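Local coordinates for protein toll (Drosophila melanogaster, PDB 4LXR) that acts as the cell-surface receptor for the cleaved cytokine Spaetzle, switching on Toll signalling in dorsal-ventral patterning of the embryo and in antifungal immunity, at residues Leu169-Ile175 with Met193-Leu199; Ala217-Ile223 with Leu241-Ile247; Arg655-Ala659 with Ser679-Leu685. All coordinates share one frame; numbering follows the deposited sequence.

Contact 1: Leu169-Ile175 with Met193-Leu199; sequences LENLESI and MPKLKQL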
loop_
_atom_site.group_PDB
_atom_site.type_symbol
_atom_site.label_atom_id
_atom_site.label_comp_id
_atom_site.label_asym_id
_atom_site.label_seq_id
_atom_site.Cartn_x
_atom_site.Cartn_y
_atom_site.Cartn_z
ATOM N N LEU A 169 44.655 11.682 21.309
ATOM C CA LEU A 169 43.643 10.803 20.701
ATOM C C LEU A 169 44.255 9.853 19.669
ATOM O O LEU A 169 43.818 9.788 18.527
ATOM C CB LEU A 169 42.537 11.650 20.082
ATOM C CG LEU A 169 41.986 12.693 21.055
ATOM C CD1 LEU A 169 40.831 13.460 20.433
ATOM C CD2 LEU A 169 41.572 12.043 22.367
ATOM N N GLU A 170 45.290 9.134 20.076
ATOM C CA GLU A 170 46.059 8.308 19.148
ATOM C C GLU A 170 45.245 7.100 18.698
ATOM O O GLU A 170 45.529 6.500 17.662
ATOM C CB GLU A 170 47.360 7.828 19.812
ATOM C CG GLU A 170 47.110 6.946 21.034
ATOM C CD GLU A 170 48.339 6.796 21.928
ATOM O OE1 GLU A 170 49.191 7.702 21.918
ATOM O OE2 GLU A 170 48.452 5.773 22.636
ATOM N N ASN A 171 44.244 6.720 19.484
ATOM C CA ASN A 171 43.425 5.591 19.073
ATOM C C ASN A 171 42.159 5.948 18.322
ATOM O O ASN A 171 41.438 5.055 17.892
ATOM C CB ASN A 171 43.151 4.641 20.237
ATOM C CG ASN A 171 44.239 3.579 20.364
ATOM O OD1 ASN A 171 44.618 2.951 19.369
ATOM N ND2 ASN A 171 44.768 3.403 21.570
ATOM N N LEU A 172 41.909 7.245 18.142
ATOM C CA LEU A 172 40.672 7.696 17.499
ATOM C C LEU A 172 40.466 7.144 16.079
ATOM O O LEU A 172 41.356 7.222 15.213
ATOM C CB LEU A 172 40.551 9.228 17.517
ATOM C CG LEU A 172 39.087 9.689 17.626
ATOM C CD1 LEU A 172 38.443 9.130 18.888
ATOM C CD2 LEU A 172 38.949 11.228 17.589
ATOM N N GLU A 173 39.278 6.588 15.854
ATOM C CA GLU A 173 38.919 6.040 14.558
ATOM C C GLU A 173 37.726 6.733 13.925
ATOM O O GLU A 173 37.594 6.737 12.690
ATOM C CB GLU A 173 38.684 4.530 14.655
ATOM C CG GLU A 173 39.937 3.773 15.136
ATOM C CD GLU A 173 39.846 2.268 14.878
ATOM O OE1 GLU A 173 39.389 1.862 13.785
ATOM O OE2 GLU A 173 40.223 1.490 15.767
ATOM N N SER A 174 36.875 7.329 14.763
ATOM C CA SER A 174 35.704 8.056 14.286
ATOM C C SER A 174 35.517 9.362 15.017
ATOM O O SER A 174 35.594 9.410 16.240
ATOM C CB SER A 174 34.416 7.217 14.457
ATOM O OG SER A 174 34.681 5.867 14.104
ATOM N N ILE A 175 35.239 10.405 14.242
ATOM C CA ILE A 175 34.926 11.720 14.754
ATOM C C ILE A 175 33.537 12.048 14.265
ATOM O O ILE A 175 33.253 11.955 13.069
ATOM C CB ILE A 175 35.874 12.798 14.192
ATOM C CG1 ILE A 175 37.161 12.836 15.008
ATOM C CG2 ILE A 175 35.198 14.177 14.218
ATOM C CD1 ILE A 175 38.331 13.614 14.325
ATOM N N MET A 193 46.203 11.490 14.969
ATOM C CA MET A 193 45.228 10.401 14.926
ATOM C C MET A 193 45.489 9.522 13.705
ATOM O O MET A 193 44.725 9.561 12.733
ATOM C CB MET A 193 43.795 10.958 14.884
ATOM C CG MET A 193 43.468 11.919 16.048
ATOM S SD MET A 193 41.864 12.725 15.870
ATOM C CE MET A 193 42.211 13.839 14.494
ATOM N N PRO A 194 46.577 8.731 13.756
ATOM C CA PRO A 194 47.046 7.979 12.584
ATOM C C PRO A 194 46.129 6.802 12.227
ATOM O O PRO A 194 46.319 6.213 11.172
ATOM C CB PRO A 194 48.450 7.496 13.008
ATOM C CG PRO A 194 48.388 7.402 14.518
ATOM C CD PRO A 194 47.414 8.493 14.957
ATOM N N LYS A 195 45.150 6.486 13.076
ATOM C CA LYS A 195 44.164 5.444 12.763
ATOM C C LYS A 195 42.806 6.015 12.355
ATOM O O LYS A 195 41.869 5.254 12.143
ATOM C CB LYS A 195 43.954 4.483 13.957
ATOM C CG LYS A 195 45.231 3.791 14.452
ATOM C CD LYS A 195 45.060 3.198 15.855
ATOM C CE LYS A 195 44.002 2.114 15.862
ATOM N NZ LYS A 195 44.028 1.274 17.095
ATOM N N LEU A 196 42.688 7.335 12.235
ATOM C CA LEU A 196 41.380 7.933 11.953
ATOM C C LEU A 196 40.745 7.433 10.638
ATOM O O LEU A 196 41.353 7.553 9.577
ATOM C CB LEU A 196 41.464 9.458 11.944
ATOM C CG LEU A 196 40.115 10.175 11.818
ATOM C CD1 LEU A 196 39.179 9.882 13.009
ATOM C CD2 LEU A 196 40.360 11.660 11.679
ATOM N N LYS A 197 39.536 6.869 10.713
ATOM C CA LYS A 197 38.873 6.345 9.508
ATOM C C LYS A 197 37.638 7.133 9.093
ATOM O O LYS A 197 37.403 7.340 7.904
ATOM C CB LYS A 197 38.519 4.859 9.672
ATOM C CG LYS A 197 39.730 3.967 9.939
ATOM C CD LYS A 197 39.300 2.528 10.269
ATOM C CE LYS A 197 40.525 1.631 10.441
ATOM N NZ LYS A 197 41.400 2.026 11.621
ATOM N N GLN A 198 36.862 7.599 10.065
ATOM C CA GLN A 198 35.606 8.288 9.757
ATOM C C GLN A 198 35.610 9.730 10.254
ATOM O O GLN A 198 35.807 10.000 11.449
ATOM C CB GLN A 198 34.392 7.518 10.326
ATOM C CG GLN A 198 33.036 8.090 9.901
ATOM C CD GLN A 198 32.853 8.101 8.377
ATOM O OE1 GLN A 198 33.174 7.119 7.701
ATOM N NE2 GLN A 198 32.394 9.235 7.832
ATOM N N LEU A 199 35.391 10.651 9.325
ATOM C CA LEU A 199 35.404 12.065 9.623
ATOM C C LEU A 199 34.046 12.656 9.280
ATOM O O LEU A 199 33.778 12.967 8.119
ATOM C CB LEU A 199 36.520 12.750 8.813
ATOM C CG LEU A 199 36.760 14.243 9.093
ATOM C CD1 LEU A 199 36.884 14.489 10.588
ATOM C CD2 LEU A 199 38.023 14.748 8.364
HETATM O O HOH W 1 41.646 2.461 17.796
#
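E173 and I175 on one coil of the leucine-rich-repeat solenoid meet K195, K197 and M193 on the next, the glutamate at the surface and the isoleucine in the core. The carboxylate of E173 lies between two lysines. K197 runs alongside it and sets NZ 3.0 Å from E173 OE1, a salt bridge that reaches the oxygen from above the carboxylate plane. The bend at the last torsion of K197 (chi4 64°) turns its ammonium back to this position, where it also makes a weak bond to the carbonyl of K195. The other oxygen, OE2, has K195 NZ at 4.0 Å, too long for a salt bridge, and a water lies within bonding distance of E173 OE2 and of N171 O and accepts from K195 NZ. K195 instead binds N171 OD1 at 2.9 Å, its chain lying side by side with the asparagine, while N171 ND2 is held by the carbonyl of R147.

Below this polar edge, the carbonyl oxygen of E173 takes two backbone donors, K197 N and Q198 N, the latter at 2.9 Å and almost in line with the C=O bond. I175 N returns a bond to Q198 O, continuing the parallel pairing of strands 174-176 and 198-200. I175 points to the inner face of the coil. Its CD1 touches M193 CE and L196 CD2, both at 3.9 Å and both side chains crossing it at about a right angle, and CG2 rests beside L199 CD1. M193 reaches this spot by bending at chi3 (-70°), its SD passing 3.7 Å from L172 CD2.

Apolar side chains thus fill the interior between adjacent coils, while at the surface K197 in a salt bridge and K195 nearby, with a water between, would probably offset the charge of E173.

Contact 2: Ala217-Ile223 with Leu241-Ile247; sequences ATSVLGI and LTNVTDI. With NAG (2-acetamido-2-deoxy-beta-D-glucopyranose), chain J.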
loop_
_atom_site.group_PDB
_atom_site.type_symbol
_atom_site.label_atom_id
_atom_site.label_comp_id
_atom_site.label_asym_id
_atom_site.label_seq_id
_atom_site.Cartn_x
_atom_site.Cartn_y
_atom_site.Cartn_z
ATOM N N ALA A 217 46.019 13.119 6.171
ATOM C CA ALA A 217 44.819 12.305 6.417
ATOM C C ALA A 217 44.719 11.045 5.548
ATOM O O ALA A 217 43.644 10.703 5.080
ATOM C CB ALA A 217 43.565 13.159 6.267
ATOM N N THR A 218 45.837 10.352 5.351
ATOM C CA THR A 218 45.889 9.179 4.471
ATOM C C THR A 218 45.162 7.957 5.012
ATOM O O THR A 218 44.931 6.998 4.287
ATOM C CB THR A 218 47.346 8.739 4.195
ATOM O OG1 THR A 218 48.052 8.639 5.440
ATOM C CG2 THR A 218 48.055 9.746 3.289
ATOM N N SER A 219 44.847 7.966 6.298
ATOM C CA SER A 219 44.137 6.849 6.882
ATOM C C SER A 219 42.630 6.974 6.640
ATOM O O SER A 219 41.886 5.998 6.786
ATOM C CB SER A 219 44.418 6.800 8.380
ATOM O OG SER A 219 43.856 7.932 9.031
ATOM N N VAL A 220 42.184 8.171 6.270
ATOM C CA VAL A 220 40.750 8.487 6.279
ATOM C C VAL A 220 39.973 7.733 5.192
ATOM O O VAL A 220 40.308 7.808 4.016
ATOM C CB VAL A 220 40.484 10.017 6.213
ATOM C CG1 VAL A 220 38.972 10.327 5.969
ATOM C CG2 VAL A 220 40.961 10.700 7.486
ATOM N N LEU A 221 38.929 7.019 5.601
ATOM C CA LEU A 221 38.152 6.196 4.682
ATOM C C LEU A 221 36.831 6.865 4.346
ATOM O O LEU A 221 36.260 6.644 3.277
ATOM C CB LEU A 221 37.910 4.803 5.284
ATOM C CG LEU A 221 39.190 4.032 5.649
ATOM C CD1 LEU A 221 38.831 2.685 6.239
ATOM C CD2 LEU A 221 40.082 3.857 4.438
ATOM N N GLY A 222 36.342 7.685 5.269
ATOM C CA GLY A 222 35.068 8.355 5.073
ATOM C C GLY A 222 35.095 9.821 5.456
ATOM O O GLY A 222 35.545 10.189 6.552
ATOM N N ILE A 223 34.630 10.669 4.549
ATOM C CA ILE A 223 34.423 12.072 4.880
ATOM C C ILE A 223 33.017 12.539 4.489
ATOM O O ILE A 223 32.557 12.346 3.349
ATOM C CB ILE A 223 35.485 13.005 4.269
ATOM C CG1 ILE A 223 35.174 14.450 4.669
ATOM C CG2 ILE A 223 35.560 12.881 2.737
ATOM C CD1 ILE A 223 36.176 15.425 4.146
ATOM N N LEU A 241 43.432 12.886 0.547
ATOM C CA LEU A 241 42.602 11.770 0.998
ATOM C C LEU A 241 42.727 10.603 0.031
ATOM O O LEU A 241 41.741 10.196 -0.571
ATOM C CB LEU A 241 41.136 12.205 1.102
ATOM C CG LEU A 241 40.851 13.306 2.123
ATOM C CD1 LEU A 241 39.429 13.855 2.005
ATOM C CD2 LEU A 241 41.100 12.796 3.535
ATOM N N THR A 242 43.934 10.065 -0.120
ATOM C CA THR A 242 44.188 9.078 -1.165
ATOM C C THR A 242 43.520 7.730 -0.925
ATOM O O THR A 242 43.299 6.975 -1.870
ATOM C CB THR A 242 45.694 8.868 -1.408
ATOM O OG1 THR A 242 46.335 8.549 -0.168
ATOM C CG2 THR A 242 46.311 10.130 -1.991
ATOM N N ASN A 243 43.204 7.426 0.328
ATOM C CA ASN A 243 42.553 6.164 0.657
ATOM C C ASN A 243 41.044 6.275 0.919
ATOM O O ASN A 243 40.400 5.300 1.324
ATOM C CB ASN A 243 43.258 5.508 1.851
ATOM C CG ASN A 243 44.648 5.003 1.498
ATOM O OD1 ASN A 243 44.857 4.459 0.418
ATOM N ND2 ASN A 243 45.605 5.196 2.405
ATOM N N VAL A 244 40.477 7.458 0.705
ATOM C CA VAL A 244 39.055 7.652 0.990
ATOM C C VAL A 244 38.169 6.748 0.107
ATOM O O VAL A 244 38.431 6.567 -1.079
ATOM C CB VAL A 244 38.640 9.140 0.894
ATOM C CG1 VAL A 244 38.582 9.632 -0.575
ATOM C CG2 VAL A 244 37.320 9.361 1.599
ATOM N N THR A 245 37.164 6.128 0.714
ATOM C CA THR A 245 36.238 5.267 -0.018
ATOM C C THR A 245 34.803 5.811 -0.062
ATOM O O THR A 245 34.008 5.409 -0.916
ATOM C CB THR A 245 36.200 3.863 0.582
ATOM O OG1 THR A 245 35.565 3.919 1.867
ATOM C CG2 THR A 245 37.635 3.285 0.716
ATOM N N ASP A 246 34.448 6.686 0.872
ATOM C CA ASP A 246 33.091 7.246 0.895
ATOM C C ASP A 246 33.153 8.758 1.065
ATOM O O ASP A 246 33.779 9.269 1.997
ATOM C CB ASP A 246 32.225 6.661 2.029
ATOM C CG ASP A 246 31.887 5.176 1.831
ATOM O OD1 ASP A 246 32.808 4.363 1.593
ATOM O OD2 ASP A 246 30.686 4.815 1.921
ATOM N N ILE A 247 32.482 9.465 0.162
ATOM C CA ILE A 247 32.392 10.900 0.226
ATOM C C ILE A 247 30.941 11.343 0.148
ATOM O O ILE A 247 30.200 10.926 -0.753
ATOM C CB ILE A 247 33.207 11.551 -0.903
ATOM C CG1 ILE A 247 34.704 11.319 -0.672
ATOM C CG2 ILE A 247 32.918 13.022 -0.961
ATOM C CD1 ILE A 247 35.614 11.832 -1.816
HETATM C C1 NAG J . 46.919 4.864 1.907
HETATM C C2 NAG J . 47.368 3.420 1.713
HETATM C C3 NAG J . 48.875 3.356 1.513
HETATM C C4 NAG J . 49.250 4.211 0.308
HETATM C C5 NAG J . 48.756 5.643 0.517
HETATM C C6 NAG J . 49.003 6.531 -0.680
HETATM C C7 NAG J . 46.080 1.570 2.642
HETATM C C8 NAG J . 45.724 0.786 3.866
HETATM N N2 NAG J . 46.944 2.573 2.818
HETATM O O3 NAG J . 49.274 2.006 1.308
HETATM O O4 NAG J . 50.657 4.206 0.087
HETATM O O5 NAG J . 47.338 5.657 0.762
HETATM O O6 NAG J . 49.125 7.893 -0.293
HETATM O O7 NAG J . 45.606 1.305 1.540
HETATM O O HOH W 2 42.478 8.843 2.681
#
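An N-glycosylation site sits at the junction of two successive leucine-rich repeats, where N243 faces the turn A217-V220. The asparagine carries N-acetylglucosamine through a covalent bond from ND2 to C1, and the same nitrogen donates its remaining N-H to T218 O at 2.7 Å, with that oxygen close to the amide plane. One backbone carbonyl therefore helps fix the rotation of the glycosylated amide. The sugar's O6 is hydrogen-bonded to T242 OG1 at 2.9 Å, so the neighbouring threonine steadies its hydroxymethyl arm. Behind N243, a water accepts from N243 N and donates to V220 O and, at longer range, to A217 O, bridging the two turns.

In this part of the leucine-rich-repeat solenoid both segments run from a type I turn into a short parallel strand. L221 O receives T245 N at 2.8 Å and D246 N at 3.0 Å, and I223 N carries the ladder on to D246 O.

Under the strands L241 supplies much of the apolar filling. Its two methyls are split between neighbours: CD2 lies 3.7 Å from A217 CB and also against V220, whereas CD1 reaches I223 CG2 at 4.1 Å. An alanine at L241 would remove both methyls and is likely to open a gap beneath A217, V220 and I223. With CG1 anti to the backbone N (chi1 180°), I223 directs CG2 between L241 and I247, and I247 CG1 lies alongside it at 3.8 Å. Within strand 222-224, I223 O accepts a weak hydrogen bond from Q62 of the bound Spaetzle chain, whose H109 packs on L221.

Contact 3: Arg655-Ala659 with Ser679-Leu685; sequences RLPSA and SIDVDQL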
loop_
_atom_site.group_PDB
_atom_site.type_symbol
_atom_site.label_atom_id
_atom_site.label_comp_id
_atom_site.label_asym_id
_atom_site.label_seq_id
_atom_site.Cartn_x
_atom_site.Cartn_y
_atom_site.Cartn_z
ATOM N N ARG A 655 -65.091 -9.627 -25.434
ATOM C CA ARG A 655 -65.017 -11.022 -25.830
ATOM C C ARG A 655 -63.544 -11.412 -25.984
ATOM O O ARG A 655 -62.682 -10.545 -26.067
ATOM C CB ARG A 655 -65.777 -11.218 -27.143
ATOM C CG ARG A 655 -66.000 -12.660 -27.564
ATOM C CD ARG A 655 -66.754 -12.751 -28.902
ATOM N NE ARG A 655 -68.013 -12.003 -28.894
ATOM C CZ ARG A 655 -69.118 -12.387 -28.255
ATOM N NH1 ARG A 655 -69.130 -13.516 -27.551
ATOM N NH2 ARG A 655 -70.213 -11.636 -28.309
ATOM N N LEU A 656 -63.254 -12.709 -25.988
ATOM C CA LEU A 656 -61.913 -13.195 -26.274
ATOM C C LEU A 656 -61.838 -13.630 -27.739
ATOM O O LEU A 656 -62.856 -13.983 -28.338
ATOM C CB LEU A 656 -61.566 -14.364 -25.356
ATOM C CG LEU A 656 -61.438 -14.049 -23.864
ATOM C CD1 LEU A 656 -61.166 -15.318 -23.060
ATOM C CD2 LEU A 656 -60.344 -13.010 -23.612
ATOM N N PRO A 657 -60.634 -13.594 -28.332
ATOM C CA PRO A 657 -60.511 -14.101 -29.703
ATOM C C PRO A 657 -60.438 -15.624 -29.661
ATOM O O PRO A 657 -60.384 -16.187 -28.562
ATOM C CB PRO A 657 -59.177 -13.510 -30.171
ATOM C CG PRO A 657 -58.372 -13.399 -28.926
ATOM C CD PRO A 657 -59.357 -13.063 -27.821
ATOM N N SER A 658 -60.441 -16.282 -30.818
ATOM C CA SER A 658 -60.324 -17.740 -30.840
ATOM C C SER A 658 -58.898 -18.191 -30.507
ATOM O O SER A 658 -57.943 -17.421 -30.635
ATOM C CB SER A 658 -60.791 -18.325 -32.176
ATOM O OG SER A 658 -59.759 -18.322 -33.132
ATOM N N ALA A 659 -58.766 -19.441 -30.070
ATOM C CA ALA A 659 -57.484 -19.975 -29.623
ATOM C C ALA A 659 -56.474 -20.164 -30.760
ATOM O O ALA A 659 -55.305 -20.432 -30.505
ATOM C CB ALA A 659 -57.695 -21.284 -28.874
ATOM N N SER A 679 -69.330 -14.261 -21.660
ATOM C CA SER A 679 -69.349 -15.691 -21.947
ATOM C C SER A 679 -67.966 -16.194 -22.336
ATOM O O SER A 679 -67.154 -15.450 -22.873
ATOM C CB SER A 679 -70.359 -16.015 -23.050
ATOM O OG SER A 679 -70.133 -15.205 -24.191
ATOM N N ILE A 680 -67.694 -17.459 -22.041
ATOM C CA ILE A 680 -66.421 -18.062 -22.390
ATOM C C ILE A 680 -66.636 -19.329 -23.199
ATOM O O ILE A 680 -67.250 -20.282 -22.727
ATOM C CB ILE A 680 -65.605 -18.459 -21.149
ATOM C CG1 ILE A 680 -65.389 -17.264 -20.218
ATOM C CG2 ILE A 680 -64.270 -19.054 -21.577
ATOM C CD1 ILE A 680 -64.439 -16.202 -20.766
ATOM N N ASP A 681 -66.112 -19.350 -24.415
ATOM C CA ASP A 681 -66.139 -20.570 -25.197
ATOM C C ASP A 681 -64.799 -21.265 -25.062
ATOM O O ASP A 681 -63.754 -20.609 -25.024
ATOM C CB ASP A 681 -66.430 -20.272 -26.669
ATOM C CG ASP A 681 -67.071 -21.450 -27.378
ATOM O OD1 ASP A 681 -66.352 -22.417 -27.710
ATOM O OD2 ASP A 681 -68.302 -21.412 -27.594
ATOM N N VAL A 682 -64.830 -22.591 -24.993
ATOM C CA VAL A 682 -63.610 -23.387 -24.928
ATOM C C VAL A 682 -62.694 -23.150 -26.146
ATOM O O VAL A 682 -61.477 -23.296 -26.052
ATOM C CB VAL A 682 -63.946 -24.891 -24.783
ATOM C CG1 VAL A 682 -64.681 -25.390 -26.030
ATOM C CG2 VAL A 682 -62.686 -25.711 -24.522
ATOM N N ASP A 683 -63.268 -22.768 -27.286
ATOM C CA ASP A 683 -62.447 -22.497 -28.467
ATOM C C ASP A 683 -61.856 -21.083 -28.457
ATOM O O ASP A 683 -61.221 -20.656 -29.423
ATOM C CB ASP A 683 -63.183 -22.815 -29.780
ATOM C CG ASP A 683 -64.453 -22.002 -29.969
ATOM O OD1 ASP A 683 -64.431 -20.767 -29.773
ATOM O OD2 ASP A 683 -65.487 -22.608 -30.333
ATOM N N GLN A 684 -62.077 -20.373 -27.354
ATOM C CA GLN A 684 -61.422 -19.097 -27.103
ATOM C C GLN A 684 -60.262 -19.284 -26.128
ATOM O O GLN A 684 -59.587 -18.322 -25.778
ATOM C CB GLN A 684 -62.408 -18.084 -26.524
ATOM C CG GLN A 684 -63.394 -17.502 -27.527
ATOM C CD GLN A 684 -64.559 -16.793 -26.844
ATOM O OE1 GLN A 684 -64.794 -16.966 -25.646
ATOM N NE2 GLN A 684 -65.290 -15.991 -27.603
ATOM N N LEU A 685 -60.038 -20.520 -25.684
ATOM C CA LEU A 685 -59.028 -20.777 -24.657
ATOM C C LEU A 685 -57.762 -21.388 -25.225
ATOM O O LEU A 685 -57.791 -22.505 -25.721
ATOM C CB LEU A 685 -59.586 -21.681 -23.558
ATOM C CG LEU A 685 -60.794 -21.136 -22.797
ATOM C CD1 LEU A 685 -61.325 -22.180 -21.825
ATOM C CD2 LEU A 685 -60.429 -19.848 -22.073
HETATM O O HOH W 3 -65.660 -14.007 -24.571
#
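Polar and apolar contacts join L656 and its neighbours to Q684 and I680 in consecutive coils of the second, C-terminal leucine-rich-repeat array, on the loop side that follows strands 643-647 and 669-671. A direct backbone hydrogen bond links the two loops: A659 N donates to D683 O at 2.8 Å. It is flanked by two CA-H...O contacts, from S658 CA to the same D683 O and from Q684 CA to P657 O.

A water makes the other polar bridge. It accepts from L656 N and lies 2.7 Å from S679 O and farther from Q684 OE1, with more acceptors about it than it has protons.

The packing centres on Q684, which buries the most surface in this contact. Its chain runs extended beyond CG along the carbonyls of P657 and L656, CB standing 4.0 Å from L656 CB. The amide nitrogen NE2 comes 3.4 Å from R655 CG, where the arginine chain crosses it obliquely. R655 then bends at chi3 (-54°), bringing NH1 to the neighbourhood of S679. Deeper in, L656 CD1 meets I680 CD1 at 4.1 Å, while Y664 covers L656 and P657 from the intervening loop.

Bonds within S679-L685 hold its short 3-10 segment, 682-684, in shape. D681 OD1 accepts from D683 N at 3.1 Å, using the lone pair away from its other oxygen, which makes an Asx turn. The amide of Q684 folds back on the start of that turn: D681 N points at Q684 OE1 in a nearly straight bond (176°), arriving from above the plane of the side-chain carbonyl.

How the contacts relate
The three contacts follow one another along the chain, each joining a repeat to the next. Contacts 1 and 2 are neighbours, their centres 11 Å apart: strand 198-200 of contact 1 pairs with strand 222-224 of contact 2. L196 O and S219 OG, 2.6 Å apart, probably share a hydrogen bond, as do K197 O and L221 N. Together they form four successive rungs of the N-terminal array, and both touch the bound Spaetzle chain. Contact 3 lies across the chain's centre, about 110 Å from contact 2 between centres, in the separate C-terminal array. Both arrays of the ectodomain are thus built by repeat stacking on repeat, sampled at the strands in contacts 1 and 2 and at the loops in contact 3.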